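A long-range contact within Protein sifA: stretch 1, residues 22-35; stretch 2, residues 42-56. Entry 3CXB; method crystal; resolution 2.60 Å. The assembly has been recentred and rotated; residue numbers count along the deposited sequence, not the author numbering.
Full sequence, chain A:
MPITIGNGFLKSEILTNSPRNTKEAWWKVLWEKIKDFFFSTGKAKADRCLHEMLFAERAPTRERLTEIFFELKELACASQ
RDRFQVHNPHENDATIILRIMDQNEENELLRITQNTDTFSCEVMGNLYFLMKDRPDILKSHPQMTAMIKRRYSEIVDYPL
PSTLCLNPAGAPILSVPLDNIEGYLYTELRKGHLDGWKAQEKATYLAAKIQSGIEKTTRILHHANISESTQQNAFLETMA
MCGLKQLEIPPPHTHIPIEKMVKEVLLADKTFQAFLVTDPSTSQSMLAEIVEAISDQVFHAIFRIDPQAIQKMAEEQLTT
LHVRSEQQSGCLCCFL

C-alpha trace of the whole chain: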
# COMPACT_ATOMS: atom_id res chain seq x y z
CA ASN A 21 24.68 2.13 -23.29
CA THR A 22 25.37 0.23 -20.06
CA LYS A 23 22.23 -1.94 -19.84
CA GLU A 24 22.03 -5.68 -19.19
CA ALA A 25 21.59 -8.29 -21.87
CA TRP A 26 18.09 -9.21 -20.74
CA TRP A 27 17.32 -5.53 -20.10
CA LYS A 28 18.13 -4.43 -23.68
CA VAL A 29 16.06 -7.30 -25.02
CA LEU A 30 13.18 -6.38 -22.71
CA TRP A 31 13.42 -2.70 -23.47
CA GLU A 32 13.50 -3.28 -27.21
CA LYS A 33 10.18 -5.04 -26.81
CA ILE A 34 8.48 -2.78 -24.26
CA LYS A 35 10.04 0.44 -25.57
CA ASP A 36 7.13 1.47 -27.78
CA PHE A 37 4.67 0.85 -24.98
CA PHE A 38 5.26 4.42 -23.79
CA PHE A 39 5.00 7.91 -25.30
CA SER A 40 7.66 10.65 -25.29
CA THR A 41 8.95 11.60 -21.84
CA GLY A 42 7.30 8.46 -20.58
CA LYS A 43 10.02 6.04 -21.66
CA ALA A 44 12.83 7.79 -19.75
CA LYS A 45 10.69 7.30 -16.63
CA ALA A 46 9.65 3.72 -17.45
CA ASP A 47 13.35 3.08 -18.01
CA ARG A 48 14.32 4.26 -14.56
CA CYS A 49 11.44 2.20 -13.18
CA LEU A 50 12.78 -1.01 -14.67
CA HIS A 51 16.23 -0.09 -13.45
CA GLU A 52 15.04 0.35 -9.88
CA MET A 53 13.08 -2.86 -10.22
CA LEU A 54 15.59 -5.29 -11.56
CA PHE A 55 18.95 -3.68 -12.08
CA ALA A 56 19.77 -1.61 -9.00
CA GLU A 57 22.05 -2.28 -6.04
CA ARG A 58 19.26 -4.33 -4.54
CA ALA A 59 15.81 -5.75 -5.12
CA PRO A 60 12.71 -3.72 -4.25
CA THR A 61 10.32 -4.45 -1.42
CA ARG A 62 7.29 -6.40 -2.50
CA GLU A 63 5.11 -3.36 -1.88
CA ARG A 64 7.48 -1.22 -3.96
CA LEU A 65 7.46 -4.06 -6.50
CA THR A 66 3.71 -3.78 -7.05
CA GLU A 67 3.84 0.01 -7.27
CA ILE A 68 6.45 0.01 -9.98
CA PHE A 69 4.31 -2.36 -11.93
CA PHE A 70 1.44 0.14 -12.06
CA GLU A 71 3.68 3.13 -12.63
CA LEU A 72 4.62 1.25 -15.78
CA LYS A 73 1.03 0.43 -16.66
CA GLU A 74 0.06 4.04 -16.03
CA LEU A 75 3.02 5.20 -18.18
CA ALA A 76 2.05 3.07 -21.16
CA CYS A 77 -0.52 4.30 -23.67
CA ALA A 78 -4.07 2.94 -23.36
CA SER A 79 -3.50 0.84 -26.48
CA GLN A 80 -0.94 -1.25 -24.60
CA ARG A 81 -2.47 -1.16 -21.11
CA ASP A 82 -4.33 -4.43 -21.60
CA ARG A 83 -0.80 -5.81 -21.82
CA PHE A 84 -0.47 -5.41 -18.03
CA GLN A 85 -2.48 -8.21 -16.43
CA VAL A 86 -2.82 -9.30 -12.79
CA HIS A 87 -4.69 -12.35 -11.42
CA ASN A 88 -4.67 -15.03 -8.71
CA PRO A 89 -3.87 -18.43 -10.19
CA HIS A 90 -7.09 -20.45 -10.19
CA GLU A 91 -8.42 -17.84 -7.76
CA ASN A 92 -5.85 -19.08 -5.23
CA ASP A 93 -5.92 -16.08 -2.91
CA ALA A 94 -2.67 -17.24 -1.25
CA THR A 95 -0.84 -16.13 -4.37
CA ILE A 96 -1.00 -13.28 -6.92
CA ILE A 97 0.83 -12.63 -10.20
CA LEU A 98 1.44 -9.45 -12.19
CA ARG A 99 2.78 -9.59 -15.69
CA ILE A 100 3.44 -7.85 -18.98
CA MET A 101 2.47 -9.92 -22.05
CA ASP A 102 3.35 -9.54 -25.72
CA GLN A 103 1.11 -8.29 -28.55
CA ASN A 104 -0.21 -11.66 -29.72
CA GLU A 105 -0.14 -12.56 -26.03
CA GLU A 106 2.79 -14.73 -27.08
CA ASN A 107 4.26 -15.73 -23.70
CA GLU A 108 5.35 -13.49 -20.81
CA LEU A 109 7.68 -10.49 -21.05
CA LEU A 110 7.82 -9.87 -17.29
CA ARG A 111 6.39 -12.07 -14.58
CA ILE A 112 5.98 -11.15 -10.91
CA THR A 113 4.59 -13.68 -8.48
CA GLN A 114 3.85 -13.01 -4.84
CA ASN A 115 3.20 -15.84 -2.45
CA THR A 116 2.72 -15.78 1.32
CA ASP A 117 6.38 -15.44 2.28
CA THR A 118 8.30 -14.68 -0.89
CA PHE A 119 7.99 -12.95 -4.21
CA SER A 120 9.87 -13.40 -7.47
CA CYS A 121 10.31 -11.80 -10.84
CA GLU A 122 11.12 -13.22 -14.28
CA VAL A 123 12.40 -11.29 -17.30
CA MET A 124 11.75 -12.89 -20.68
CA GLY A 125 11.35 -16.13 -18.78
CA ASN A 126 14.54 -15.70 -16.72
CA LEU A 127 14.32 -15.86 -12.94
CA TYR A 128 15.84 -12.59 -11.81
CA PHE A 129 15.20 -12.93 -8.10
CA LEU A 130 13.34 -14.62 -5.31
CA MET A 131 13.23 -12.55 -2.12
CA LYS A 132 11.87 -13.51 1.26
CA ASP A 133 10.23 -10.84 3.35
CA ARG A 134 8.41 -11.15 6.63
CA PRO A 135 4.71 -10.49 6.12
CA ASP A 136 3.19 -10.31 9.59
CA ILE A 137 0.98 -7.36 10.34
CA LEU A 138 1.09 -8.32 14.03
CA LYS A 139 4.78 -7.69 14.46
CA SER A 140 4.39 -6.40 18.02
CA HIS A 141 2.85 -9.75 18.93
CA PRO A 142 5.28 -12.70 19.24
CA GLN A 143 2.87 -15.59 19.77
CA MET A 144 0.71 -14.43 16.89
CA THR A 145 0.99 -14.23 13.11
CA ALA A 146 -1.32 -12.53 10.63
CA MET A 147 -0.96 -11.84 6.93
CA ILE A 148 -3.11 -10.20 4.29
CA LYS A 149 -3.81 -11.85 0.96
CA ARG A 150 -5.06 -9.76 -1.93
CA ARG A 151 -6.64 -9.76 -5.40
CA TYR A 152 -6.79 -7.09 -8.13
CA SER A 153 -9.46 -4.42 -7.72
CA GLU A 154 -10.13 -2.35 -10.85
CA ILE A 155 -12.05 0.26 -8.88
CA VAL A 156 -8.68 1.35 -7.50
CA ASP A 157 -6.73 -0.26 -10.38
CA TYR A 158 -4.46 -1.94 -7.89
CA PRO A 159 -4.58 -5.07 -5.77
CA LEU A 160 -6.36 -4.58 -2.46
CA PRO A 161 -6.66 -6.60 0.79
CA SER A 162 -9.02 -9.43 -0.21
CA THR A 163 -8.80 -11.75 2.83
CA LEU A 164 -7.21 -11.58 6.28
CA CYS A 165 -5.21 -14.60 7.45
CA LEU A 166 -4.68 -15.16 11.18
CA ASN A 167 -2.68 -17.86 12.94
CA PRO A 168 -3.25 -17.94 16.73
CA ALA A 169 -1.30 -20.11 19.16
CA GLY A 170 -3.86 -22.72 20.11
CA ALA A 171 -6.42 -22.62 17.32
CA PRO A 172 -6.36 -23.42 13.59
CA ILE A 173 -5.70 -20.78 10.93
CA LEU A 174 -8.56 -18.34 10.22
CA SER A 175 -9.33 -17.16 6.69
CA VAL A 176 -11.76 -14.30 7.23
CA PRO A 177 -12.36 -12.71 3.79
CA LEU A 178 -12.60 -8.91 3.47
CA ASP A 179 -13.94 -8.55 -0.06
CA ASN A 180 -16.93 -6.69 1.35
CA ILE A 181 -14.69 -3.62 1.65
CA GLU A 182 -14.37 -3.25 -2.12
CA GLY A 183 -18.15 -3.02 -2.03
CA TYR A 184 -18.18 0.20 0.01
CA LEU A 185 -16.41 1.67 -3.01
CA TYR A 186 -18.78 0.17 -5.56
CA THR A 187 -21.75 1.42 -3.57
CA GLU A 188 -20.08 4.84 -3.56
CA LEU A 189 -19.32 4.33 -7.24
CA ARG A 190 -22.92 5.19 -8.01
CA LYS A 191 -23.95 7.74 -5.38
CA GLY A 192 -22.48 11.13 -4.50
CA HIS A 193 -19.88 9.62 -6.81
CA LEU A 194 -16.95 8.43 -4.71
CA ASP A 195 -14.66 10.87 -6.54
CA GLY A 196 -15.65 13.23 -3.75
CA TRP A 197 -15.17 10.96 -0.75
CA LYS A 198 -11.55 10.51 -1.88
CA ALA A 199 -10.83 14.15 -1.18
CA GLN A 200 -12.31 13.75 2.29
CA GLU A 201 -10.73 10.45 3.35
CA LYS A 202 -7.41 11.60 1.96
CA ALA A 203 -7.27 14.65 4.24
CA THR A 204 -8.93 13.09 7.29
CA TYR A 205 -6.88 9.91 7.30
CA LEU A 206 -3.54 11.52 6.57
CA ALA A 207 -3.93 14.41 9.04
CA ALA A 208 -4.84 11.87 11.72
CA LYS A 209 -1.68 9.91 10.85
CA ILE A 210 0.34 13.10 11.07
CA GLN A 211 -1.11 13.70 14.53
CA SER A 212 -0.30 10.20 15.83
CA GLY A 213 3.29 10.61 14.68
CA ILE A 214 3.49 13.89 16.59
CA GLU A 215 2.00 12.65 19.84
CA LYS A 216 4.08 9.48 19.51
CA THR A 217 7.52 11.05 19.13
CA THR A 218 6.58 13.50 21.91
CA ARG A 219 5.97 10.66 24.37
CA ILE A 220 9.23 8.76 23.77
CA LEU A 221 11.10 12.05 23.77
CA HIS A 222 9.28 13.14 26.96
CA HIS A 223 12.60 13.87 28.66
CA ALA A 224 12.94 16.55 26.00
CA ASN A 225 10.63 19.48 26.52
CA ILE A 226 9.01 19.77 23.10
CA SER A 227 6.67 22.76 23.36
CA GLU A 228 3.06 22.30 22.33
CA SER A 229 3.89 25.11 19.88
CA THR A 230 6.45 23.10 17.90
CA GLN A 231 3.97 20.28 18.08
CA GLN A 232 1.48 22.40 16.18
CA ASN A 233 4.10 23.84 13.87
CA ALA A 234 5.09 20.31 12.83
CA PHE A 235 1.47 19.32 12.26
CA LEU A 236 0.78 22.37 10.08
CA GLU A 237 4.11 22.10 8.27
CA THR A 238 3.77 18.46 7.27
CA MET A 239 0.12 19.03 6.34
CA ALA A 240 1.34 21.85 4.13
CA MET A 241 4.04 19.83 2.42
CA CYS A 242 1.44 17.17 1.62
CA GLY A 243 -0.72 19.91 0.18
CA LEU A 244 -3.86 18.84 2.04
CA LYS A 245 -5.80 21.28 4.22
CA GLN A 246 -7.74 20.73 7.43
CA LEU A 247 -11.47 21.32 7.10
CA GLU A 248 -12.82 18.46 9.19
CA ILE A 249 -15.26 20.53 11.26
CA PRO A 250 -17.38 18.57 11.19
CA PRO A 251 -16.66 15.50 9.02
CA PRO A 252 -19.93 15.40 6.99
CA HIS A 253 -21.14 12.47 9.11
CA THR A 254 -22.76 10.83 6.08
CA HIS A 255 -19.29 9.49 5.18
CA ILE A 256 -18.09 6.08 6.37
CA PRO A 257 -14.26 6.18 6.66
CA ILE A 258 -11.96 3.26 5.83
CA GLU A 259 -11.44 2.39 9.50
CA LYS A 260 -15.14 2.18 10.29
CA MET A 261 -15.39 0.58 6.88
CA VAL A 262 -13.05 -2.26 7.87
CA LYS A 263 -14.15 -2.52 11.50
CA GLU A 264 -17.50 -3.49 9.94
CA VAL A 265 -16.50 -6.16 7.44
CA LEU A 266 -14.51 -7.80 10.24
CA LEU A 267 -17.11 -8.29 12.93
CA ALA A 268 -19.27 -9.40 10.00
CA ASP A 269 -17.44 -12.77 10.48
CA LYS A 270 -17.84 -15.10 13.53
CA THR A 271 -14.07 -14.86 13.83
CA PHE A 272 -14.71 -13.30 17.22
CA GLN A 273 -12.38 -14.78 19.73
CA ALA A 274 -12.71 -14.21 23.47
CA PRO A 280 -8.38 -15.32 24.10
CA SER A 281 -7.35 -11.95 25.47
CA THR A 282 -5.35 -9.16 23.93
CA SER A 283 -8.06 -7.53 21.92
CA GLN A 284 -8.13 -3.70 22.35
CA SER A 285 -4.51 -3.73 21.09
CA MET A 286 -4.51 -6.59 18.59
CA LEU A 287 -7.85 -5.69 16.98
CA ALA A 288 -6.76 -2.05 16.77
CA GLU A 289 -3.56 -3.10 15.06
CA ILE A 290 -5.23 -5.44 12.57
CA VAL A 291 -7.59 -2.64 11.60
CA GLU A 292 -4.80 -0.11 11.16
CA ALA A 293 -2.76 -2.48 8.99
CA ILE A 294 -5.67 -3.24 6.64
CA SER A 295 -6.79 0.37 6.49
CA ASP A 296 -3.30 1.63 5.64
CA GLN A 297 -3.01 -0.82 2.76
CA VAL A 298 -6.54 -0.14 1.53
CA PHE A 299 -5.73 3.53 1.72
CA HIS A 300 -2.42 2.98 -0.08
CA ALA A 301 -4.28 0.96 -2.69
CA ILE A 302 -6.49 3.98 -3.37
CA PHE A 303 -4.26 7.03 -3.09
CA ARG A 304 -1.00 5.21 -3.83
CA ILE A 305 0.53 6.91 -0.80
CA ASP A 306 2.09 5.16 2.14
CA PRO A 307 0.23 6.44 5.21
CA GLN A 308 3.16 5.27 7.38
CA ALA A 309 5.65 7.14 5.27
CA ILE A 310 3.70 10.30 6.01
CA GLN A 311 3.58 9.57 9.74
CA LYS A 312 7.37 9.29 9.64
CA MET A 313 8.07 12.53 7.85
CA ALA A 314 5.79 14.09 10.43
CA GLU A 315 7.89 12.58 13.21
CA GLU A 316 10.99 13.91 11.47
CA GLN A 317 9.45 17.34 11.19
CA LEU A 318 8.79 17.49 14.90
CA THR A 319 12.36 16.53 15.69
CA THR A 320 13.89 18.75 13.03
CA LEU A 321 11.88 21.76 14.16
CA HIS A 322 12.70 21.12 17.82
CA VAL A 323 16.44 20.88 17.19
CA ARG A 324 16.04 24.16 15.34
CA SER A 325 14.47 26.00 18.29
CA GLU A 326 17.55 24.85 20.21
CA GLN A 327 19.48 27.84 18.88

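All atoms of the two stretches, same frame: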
# COMPACT_ATOMS: atom_id res chain seq x y z
N THR A 22 24.80 1.07 -21.11
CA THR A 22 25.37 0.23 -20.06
C THR A 22 24.29 -0.69 -19.47
O THR A 22 24.35 -1.04 -18.29
CB THR A 22 25.99 1.09 -18.94
OG1 THR A 22 26.58 0.24 -17.95
CG2 THR A 22 24.93 1.96 -18.28
N LYS A 23 23.32 -1.08 -20.29
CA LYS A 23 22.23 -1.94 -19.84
C LYS A 23 22.61 -3.41 -19.85
O LYS A 23 23.65 -3.79 -20.39
CB LYS A 23 20.99 -1.74 -20.71
CG LYS A 23 20.42 -0.34 -20.64
CD LYS A 23 19.04 -0.26 -21.30
CE LYS A 23 18.43 1.13 -21.16
NZ LYS A 23 17.11 1.24 -21.85
N GLU A 24 21.77 -4.24 -19.24
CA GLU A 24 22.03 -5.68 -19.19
C GLU A 24 21.51 -6.36 -20.44
O GLU A 24 20.66 -5.83 -21.15
CB GLU A 24 21.35 -6.30 -17.96
CG GLU A 24 21.78 -5.72 -16.62
CD GLU A 24 23.23 -5.99 -16.27
OE1 GLU A 24 23.69 -5.53 -15.21
OE2 GLU A 24 23.92 -6.67 -17.06
N ALA A 25 22.02 -7.56 -20.70
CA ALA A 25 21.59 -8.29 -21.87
C ALA A 25 20.08 -8.44 -21.84
O ALA A 25 19.40 -8.00 -22.76
CB ALA A 25 22.26 -9.63 -21.92
N TRP A 26 19.54 -9.05 -20.79
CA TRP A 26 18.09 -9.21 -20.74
C TRP A 26 17.33 -7.88 -20.63
O TRP A 26 16.15 -7.80 -20.96
CB TRP A 26 17.70 -10.16 -19.62
CG TRP A 26 18.18 -11.55 -19.87
CD1 TRP A 26 19.14 -12.22 -19.17
CD2 TRP A 26 17.74 -12.44 -20.91
NE1 TRP A 26 19.33 -13.48 -19.70
CE2 TRP A 26 18.49 -13.64 -20.77
CE3 TRP A 26 16.80 -12.35 -21.94
CZ2 TRP A 26 18.31 -14.73 -21.63
CZ3 TRP A 26 16.62 -13.44 -22.79
CH2 TRP A 26 17.38 -14.62 -22.63
N TRP A 27 17.99 -6.81 -20.19
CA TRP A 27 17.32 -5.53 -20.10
C TRP A 27 17.14 -4.96 -21.52
O TRP A 27 16.02 -4.56 -21.89
CB TRP A 27 18.15 -4.57 -19.23
CG TRP A 27 17.49 -3.25 -18.95
CD1 TRP A 27 16.26 -2.83 -19.37
CD2 TRP A 27 18.05 -2.15 -18.21
NE1 TRP A 27 16.02 -1.54 -18.96
CE2 TRP A 27 17.11 -1.10 -18.24
CE3 TRP A 27 19.25 -1.95 -17.53
CZ2 TRP A 27 17.34 0.14 -17.62
CZ3 TRP A 27 19.48 -0.72 -16.90
CH2 TRP A 27 18.53 0.30 -16.96
N LYS A 28 18.21 -4.94 -22.31
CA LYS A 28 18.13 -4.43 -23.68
C LYS A 28 17.12 -5.20 -24.53
O LYS A 28 16.46 -4.62 -25.40
CB LYS A 28 19.50 -4.48 -24.38
CG LYS A 28 20.44 -3.43 -23.91
CD LYS A 28 21.76 -3.52 -24.62
CE LYS A 28 22.77 -2.56 -24.00
NZ LYS A 28 24.10 -2.59 -24.69
N VAL A 29 17.01 -6.49 -24.29
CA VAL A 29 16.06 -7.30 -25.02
C VAL A 29 14.65 -6.97 -24.53
O VAL A 29 13.70 -6.96 -25.31
CB VAL A 29 16.36 -8.82 -24.86
CG1 VAL A 29 16.48 -9.17 -23.41
CG2 VAL A 29 15.27 -9.67 -25.49
N LEU A 30 14.50 -6.68 -23.24
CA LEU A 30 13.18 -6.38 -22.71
C LEU A 30 12.76 -5.00 -23.15
O LEU A 30 11.61 -4.78 -23.51
CB LEU A 30 13.17 -6.43 -21.18
CG LEU A 30 11.87 -5.87 -20.60
CD1 LEU A 30 10.69 -6.67 -21.12
CD2 LEU A 30 11.90 -5.94 -19.11
N TRP A 31 13.71 -4.07 -23.11
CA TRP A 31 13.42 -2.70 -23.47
C TRP A 31 13.07 -2.57 -24.94
O TRP A 31 12.19 -1.79 -25.30
CB TRP A 31 14.59 -1.80 -23.13
CG TRP A 31 14.30 -0.36 -23.39
CD1 TRP A 31 14.89 0.44 -24.32
CD2 TRP A 31 13.28 0.43 -22.76
NE1 TRP A 31 14.32 1.69 -24.31
CE2 TRP A 31 13.33 1.71 -23.36
CE3 TRP A 31 12.34 0.18 -21.75
CZ2 TRP A 31 12.46 2.74 -22.98
CZ3 TRP A 31 11.48 1.20 -21.38
CH2 TRP A 31 11.55 2.46 -21.99
N GLU A 32 13.76 -3.33 -25.78
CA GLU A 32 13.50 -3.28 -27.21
C GLU A 32 12.12 -3.82 -27.52
O GLU A 32 11.60 -3.61 -28.61
CB GLU A 32 14.54 -4.10 -27.97
CG GLU A 32 14.89 -3.49 -29.32
CD GLU A 32 15.30 -2.04 -29.19
OE1 GLU A 32 16.16 -1.74 -28.33
OE2 GLU A 32 14.77 -1.20 -29.95
N LYS A 33 11.50 -4.50 -26.57
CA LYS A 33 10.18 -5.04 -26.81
C LYS A 33 9.08 -4.27 -26.10
O LYS A 33 7.91 -4.34 -26.50
CB LYS A 33 10.14 -6.51 -26.38
CG LYS A 33 11.07 -7.41 -27.19
CD LYS A 33 10.92 -8.89 -26.86
CE LYS A 33 11.81 -9.72 -27.77
NZ LYS A 33 11.66 -11.19 -27.55
N ILE A 34 9.44 -3.54 -25.05
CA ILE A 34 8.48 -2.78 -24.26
C ILE A 34 8.57 -1.28 -24.60
O ILE A 34 7.63 -0.51 -24.39
CB ILE A 34 8.74 -3.04 -22.72
CG1 ILE A 34 7.46 -2.83 -21.90
CG2 ILE A 34 9.81 -2.11 -22.19
CD1 ILE A 34 6.38 -3.84 -22.22
N LYS A 35 9.72 -0.91 -25.16
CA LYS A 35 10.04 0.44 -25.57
C LYS A 35 8.91 1.28 -26.14
O LYS A 35 8.69 2.41 -25.71
CB LYS A 35 11.15 0.36 -26.61
CG LYS A 35 11.63 1.68 -27.15
CD LYS A 35 12.63 1.45 -28.27
CE LYS A 35 11.99 0.69 -29.42
NZ LYS A 35 12.90 0.63 -30.59
N GLY A 42 7.66 9.63 -21.35
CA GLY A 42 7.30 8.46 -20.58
C GLY A 42 8.31 7.33 -20.55
O GLY A 42 8.40 6.63 -19.55
N LYS A 43 9.06 7.13 -21.63
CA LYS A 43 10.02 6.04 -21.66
C LYS A 43 11.25 6.26 -20.77
O LYS A 43 11.81 5.29 -20.22
CB LYS A 43 10.43 5.74 -23.11
CG LYS A 43 11.28 6.81 -23.75
CD LYS A 43 11.56 6.46 -25.21
CE LYS A 43 12.49 7.50 -25.86
NZ LYS A 43 12.90 7.14 -27.26
N ALA A 44 11.69 7.50 -20.62
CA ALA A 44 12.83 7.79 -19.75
C ALA A 44 12.44 7.41 -18.31
O ALA A 44 13.26 6.88 -17.55
CB ALA A 44 13.20 9.25 -19.82
N LYS A 45 11.18 7.66 -17.95
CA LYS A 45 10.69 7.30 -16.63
C LYS A 45 10.44 5.79 -16.49
O LYS A 45 10.73 5.20 -15.44
CB LYS A 45 9.42 8.07 -16.30
CG LYS A 45 9.62 9.58 -16.14
CD LYS A 45 8.28 10.30 -15.91
CE LYS A 45 8.45 11.82 -15.82
NZ LYS A 45 7.19 12.54 -15.49
N ALA A 46 9.90 5.16 -17.52
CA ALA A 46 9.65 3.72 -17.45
C ALA A 46 10.99 2.98 -17.44
O ALA A 46 11.10 1.84 -16.97
CB ALA A 46 8.81 3.27 -18.66
N ASP A 47 12.01 3.65 -17.95
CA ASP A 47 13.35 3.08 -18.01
C ASP A 47 13.97 3.08 -16.62
O ASP A 47 14.61 2.11 -16.21
CB ASP A 47 14.20 3.89 -18.99
CG ASP A 47 15.63 3.40 -19.06
OD1 ASP A 47 16.38 3.59 -18.08
OD2 ASP A 47 16.03 2.83 -20.08
N ARG A 48 13.78 4.17 -15.90
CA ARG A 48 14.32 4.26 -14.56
C ARG A 48 13.54 3.32 -13.65
O ARG A 48 14.08 2.79 -12.69
CB ARG A 48 14.27 5.70 -14.04
CG ARG A 48 15.53 6.10 -13.28
CD ARG A 48 16.78 5.82 -14.10
NE ARG A 48 18.01 6.22 -13.41
CZ ARG A 48 19.24 6.03 -13.90
NH1 ARG A 48 19.41 5.45 -15.08
NH2 ARG A 48 20.29 6.43 -13.20
N CYS A 49 12.26 3.12 -13.95
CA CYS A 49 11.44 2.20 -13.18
C CYS A 49 12.07 0.81 -13.24
O CYS A 49 12.42 0.22 -12.22
CB CYS A 49 10.04 2.10 -13.78
SG CYS A 49 8.89 3.37 -13.27
N LEU A 50 12.20 0.30 -14.46
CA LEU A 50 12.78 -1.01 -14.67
C LEU A 50 14.11 -1.10 -13.94
O LEU A 50 14.38 -2.08 -13.25
CB LEU A 50 13.00 -1.24 -16.17
CG LEU A 50 11.74 -1.43 -17.01
CD1 LEU A 50 12.08 -1.31 -18.49
CD2 LEU A 50 11.14 -2.79 -16.70
N HIS A 51 14.93 -0.07 -14.09
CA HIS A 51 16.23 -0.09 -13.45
C HIS A 51 16.08 -0.30 -11.96
O HIS A 51 16.74 -1.18 -11.38
CB HIS A 51 17.01 1.18 -13.70
CG HIS A 51 18.29 1.24 -12.93
ND1 HIS A 51 18.37 1.71 -11.64
CD2 HIS A 51 19.55 0.85 -13.27
CE1 HIS A 51 19.61 1.63 -11.21
NE2 HIS A 51 20.35 1.11 -12.18
N GLU A 52 15.23 0.50 -11.32
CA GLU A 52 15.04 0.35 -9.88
C GLU A 52 14.53 -1.05 -9.55
O GLU A 52 14.89 -1.65 -8.53
CB GLU A 52 14.03 1.37 -9.36
CG GLU A 52 13.66 1.14 -7.88
CD GLU A 52 12.55 2.05 -7.40
OE1 GLU A 52 12.09 1.90 -6.25
OE2 GLU A 52 12.14 2.94 -8.17
N MET A 53 13.70 -1.58 -10.44
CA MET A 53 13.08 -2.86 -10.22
C MET A 53 13.93 -4.08 -10.36
O MET A 53 13.82 -5.01 -9.57
CB MET A 53 11.87 -3.03 -11.13
CG MET A 53 11.21 -4.39 -11.01
SD MET A 53 9.86 -4.55 -12.17
CE MET A 53 10.21 -6.11 -12.88
N LEU A 54 14.80 -4.09 -11.35
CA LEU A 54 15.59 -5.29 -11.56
C LEU A 54 17.06 -5.09 -11.69
O LEU A 54 17.81 -6.06 -11.61
CB LEU A 54 15.11 -6.02 -12.81
CG LEU A 54 13.63 -6.36 -12.89
CD1 LEU A 54 13.20 -6.35 -14.35
CD2 LEU A 54 13.37 -7.71 -12.24
N PHE A 55 17.52 -3.86 -11.89
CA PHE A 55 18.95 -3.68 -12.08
C PHE A 55 19.61 -2.66 -11.19
O PHE A 55 20.52 -1.97 -11.63
CB PHE A 55 19.25 -3.36 -13.55
CG PHE A 55 18.42 -4.16 -14.53
CD1 PHE A 55 17.20 -3.66 -14.99
CD2 PHE A 55 18.83 -5.41 -14.96
CE1 PHE A 55 16.40 -4.40 -15.88
CE2 PHE A 55 18.05 -6.16 -15.85
CZ PHE A 55 16.83 -5.65 -16.31
N ALA A 56 19.17 -2.55 -9.94
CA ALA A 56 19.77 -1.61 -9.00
C ALA A 56 20.65 -2.36 -8.02
O ALA A 56 20.86 -3.56 -8.17
CB ALA A 56 18.70 -0.86 -8.24

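What forms the apolar centre of the contact? Leu 50, buried on helix 42-54, reaches four residues of helix 25-34. Its CD1 lies 3.6 Å from CE3 of Trp 31, 4.0 Å from NE1 of Trp 27 and 4.4 Å from CG2 of Ile 34, while its CD2 lies 4.0 Å from CD2 of Leu 30. A branched aliphatic side chain suits this place, since its two methyls can meet different neighbours at once.

How do helices whose axes come no closer than 11.9 Å still pack? They run roughly antiparallel, at 146°, and large tryptophans span the gap. Trp 31, with chi1 t, inserts its side chain as a knob among Lys 43, Ala 46, Asp 47 and Leu 50. Its CH2 comes within 3.3 Å of the backbone O of Lys 43, and its CZ3 is 4.3 Å from CB of Ala 46, whose small methyl meets the ring edge.

What occupies the other tryptophan? Trp 27, buried and also t at chi1, has 111 Å² covered by the second stretch. Phe 55 lays its ring over one face of the indole in an offset stack: the five-membered ring of Trp 27 and the Phe 55 ring have centroids 4.3 Å apart and planes at 7°. Farther along the indole, CH2 of Trp 27 packs 3.7 Å from CB of His 51.

Where does the contact turn polar? Asp 47 (chi1 t) places OD1 at the edge of the Trp 27 ring, 3.6 Å from CZ2, and OD2 over a face of Trp 31. That same OD2 accepts a hydrogen bond from NZ of Lys 23 at 2.6 Å, completing a salt bridge. The long, extended lysine brings its charge in from the loop before the helix, although its poor order calls for caution about the exact distance.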